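Local coordinates for flavin reductase domain protein (Arthrobacter sp., PDB 2QCK) that probably binds FMN and acts as a flavin-dependent oxidoreductase of the flavin reductase type, at residues I27-Y31 with P65-T70. Numbering follows the deposited sequence.
Sequences ITVNY and PAIANT
The short helix 64-69 of the flavin reductase-like barrel lies across the end of strand 22-31, its Ala66 wedged between Val29 and Tyr31; the axes of residues 65-69 and 27-31 run at 76°. Ala66 CB presses on Val29 CG1 at 3.3 Å, tighter than ordinary van der Waals contact, and lies 3.6 Å from Tyr31 CB. Because CG of Tyr31 stands opposite the backbone N (chi1 -171°), the phenol is carried across the first turn of the helix, one face against Ala66 CA and the Pro65 carbonyl oxygen. Ala66 CA makes a CH-pi contact there, 3.9 Å from the ring centroid and 22° off its normal. Replacing Tyr31 with an alanine would probably strip this cover from Ala66 and Pro65 and open a gap beside Asn69 CB. In the loop leading to strand 72-77, the Thr70 hydroxyl OG1 donates to Ala66 O (2.7 Å), which fixes its rotation and turns CG2 onto Val29 CG2 at 3.5 Å. Deeper in, Ile67 CD1 reaches Ile27 CG2 at 4.2 Å, and Phe53, Phe55 and Met57 of strand 51-58 extend this apolar layer. A helix packed onto an antiparallel strand, here connecting strands 51-58 and 72-77, fits the split-barrel fold of FMN-binding flavin reductases.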
ATOM      1  N   ILE A  27       7.833   6.807   8.467  1.00 34.29           N
ATOM      2  CA  ILE A  27       7.295   6.507   9.811  1.00 30.75           C
ATOM      3  C   ILE A  27       8.353   6.921  10.794  1.00 30.74           C
ATOM      4  O   ILE A  27       9.509   6.642  10.562  1.00 29.83           O
ATOM      5  CB  ILE A  27       7.012   5.002   9.988  1.00 34.11           C
ATOM      6  CG1 ILE A  27       5.914   4.575   9.032  1.00 25.16           C
ATOM      7  CG2 ILE A  27       6.620   4.645  11.477  1.00 35.35           C
ATOM      8  CD1 ILE A  27       4.523   4.944   9.494  1.00 31.10           C
ATOM      9  N   THR A  28       7.940   7.571  11.876  1.00 29.71           N
ATOM     10  CA  THR A  28       8.891   8.023  12.930  1.00 29.48           C
ATOM     11  C   THR A  28       8.401   7.487  14.273  1.00 30.34           C
ATOM     12  O   THR A  28       7.211   7.288  14.459  1.00 32.80           O
ATOM     13  CB  THR A  28       8.981   9.513  12.975  1.00 27.58           C
ATOM     14  OG1 THR A  28       7.636  10.064  13.172  1.00 27.71           O
ATOM     15  CG2 THR A  28       9.671  10.005  11.682  1.00 30.40           C
ATOM     16  N   VAL A  29       9.325   7.149  15.175  1.00 31.23           N
ATOM     17  CA  VAL A  29       8.955   6.716  16.498  1.00 25.58           C
ATOM     18  C   VAL A  29      10.050   7.168  17.428  1.00 30.15           C
ATOM     19  O   VAL A  29      11.214   7.249  17.032  1.00 31.56           O
ATOM     20  CB  VAL A  29       8.748   5.217  16.570  1.00 29.63           C
ATOM     21  CG1 VAL A  29       9.968   4.459  16.084  1.00 31.52           C
ATOM     22  CG2 VAL A  29       8.328   4.793  17.985  1.00 29.77           C
ATOM     23  N   ASN A  30       9.650   7.525  18.629  1.00 29.02           N
ATOM     24  CA  ASN A  30      10.580   7.919  19.711  1.00 30.86           C
ATOM     25  C   ASN A  30      10.649   6.801  20.752  1.00 32.20           C
ATOM     26  O   ASN A  30       9.742   6.629  21.604  1.00 31.55           O
ATOM     27  CB  ASN A  30      10.058   9.222  20.317  1.00 30.15           C
ATOM     28  CG  ASN A  30      11.018   9.839  21.314  1.00 37.84           C
ATOM     29  OD1 ASN A  30      11.969   9.205  21.785  1.00 43.12           O
ATOM     30  ND2 ASN A  30      10.767  11.093  21.638  1.00 32.38           N
ATOM     31  N   TYR A  31      11.728   6.039  20.679  1.00 35.25           N
ATOM     32  CA  TYR A  31      11.930   4.905  21.543  1.00 35.50           C
ATOM     33  C   TYR A  31      12.711   5.344  22.771  1.00 38.13           C
ATOM     34  O   TYR A  31      13.936   5.438  22.751  1.00 38.90           O
ATOM     35  CB  TYR A  31      12.698   3.834  20.796  1.00 37.88           C
ATOM     36  CG  TYR A  31      12.807   2.503  21.481  1.00 37.97           C
ATOM     37  CD1 TYR A  31      11.884   2.087  22.445  1.00 41.88           C
ATOM     38  CD2 TYR A  31      13.821   1.635  21.123  1.00 39.25           C
ATOM     39  CE1 TYR A  31      12.015   0.853  23.055  1.00 43.55           C
ATOM     40  CE2 TYR A  31      13.945   0.409  21.696  1.00 43.87           C
ATOM     41  CZ  TYR A  31      13.052   0.006  22.661  1.00 44.25           C
ATOM     42  OH  TYR A  31      13.226  -1.247  23.220  1.00 48.58           O
ATOM     43  N   PRO A  65      12.498  -2.792  17.150  1.00 34.91           N
ATOM     44  CA  PRO A  65      12.348  -2.712  18.565  1.00 32.33           C
ATOM     45  C   PRO A  65      11.624  -1.455  19.002  1.00 32.92           C
ATOM     46  O   PRO A  65      10.870  -1.523  19.955  1.00 34.08           O
ATOM     47  CB  PRO A  65      13.792  -2.745  19.075  1.00 33.30           C
ATOM     48  CG  PRO A  65      14.503  -3.517  18.038  1.00 39.07           C
ATOM     49  CD  PRO A  65      13.913  -2.952  16.783  1.00 34.21           C
ATOM     50  N   ALA A  66      11.842  -0.328  18.320  1.00 30.66           N
ATOM     51  CA  ALA A  66      11.138   0.934  18.649  1.00 30.39           C
ATOM     52  C   ALA A  66       9.646   0.736  18.442  1.00 31.34           C
ATOM     53  O   ALA A  66       8.826   1.065  19.313  1.00 34.19           O
ATOM     54  CB  ALA A  66      11.627   2.101  17.786  1.00 30.78           C
ATOM     55  N   ILE A  67       9.307   0.116  17.320  1.00 31.47           N
ATOM     56  CA  ILE A  67       7.902  -0.149  16.979  1.00 28.52           C
ATOM     57  C   ILE A  67       7.226  -1.196  17.889  1.00 31.78           C
ATOM     58  O   ILE A  67       6.039  -1.057  18.265  1.00 33.45           O
ATOM     59  CB  ILE A  67       7.798  -0.545  15.469  1.00 32.44           C
ATOM     60  CG1 ILE A  67       8.228   0.633  14.569  1.00 35.71           C
ATOM     61  CG2 ILE A  67       6.375  -0.927  15.088  1.00 26.14           C
ATOM     62  CD1 ILE A  67       7.229   1.784  14.463  1.00 30.85           C
ATOM     63  N   ALA A  68       7.930  -2.282  18.173  1.00 27.92           N
ATOM     64  CA  ALA A  68       7.503  -3.301  19.104  1.00 32.34           C
ATOM     65  C   ALA A  68       7.195  -2.780  20.522  1.00 35.10           C
ATOM     66  O   ALA A  68       6.283  -3.273  21.187  1.00 36.26           O
ATOM     67  CB  ALA A  68       8.565  -4.405  19.187  1.00 32.49           C
ATOM     68  N   ASN A  69       7.965  -1.794  20.972  1.00 33.40           N
ATOM     69  CA  ASN A  69       7.920  -1.323  22.331  1.00 33.99           C
ATOM     70  C   ASN A  69       7.441   0.098  22.525  1.00 33.32           C
ATOM     71  O   ASN A  69       7.476   0.594  23.627  1.00 33.77           O
ATOM     72  CB  ASN A  69       9.293  -1.481  22.938  1.00 33.79           C
ATOM     73  CG  ASN A  69       9.724  -2.915  22.965  1.00 35.87           C
ATOM     74  OD1 ASN A  69      10.750  -3.297  22.390  1.00 43.62           O
ATOM     75  ND2 ASN A  69       8.911  -3.731  23.577  1.00 30.52           N
ATOM     76  N   THR A  70       6.881   0.711  21.490  1.00 35.39           N
ATOM     77  CA  THR A  70       6.346   2.053  21.604  1.00 33.78           C
ATOM     78  C   THR A  70       4.944   2.118  21.093  1.00 34.67           C
ATOM     79  O   THR A  70       4.552   1.318  20.231  1.00 35.56           O
ATOM     80  CB  THR A  70       7.261   3.043  20.864  1.00 36.41           C
ATOM     81  OG1 THR A  70       8.598   2.853  21.351  1.00 33.79           O
ATOM     82  CG2 THR A  70       6.863   4.506  21.158  1.00 34.48           C
TER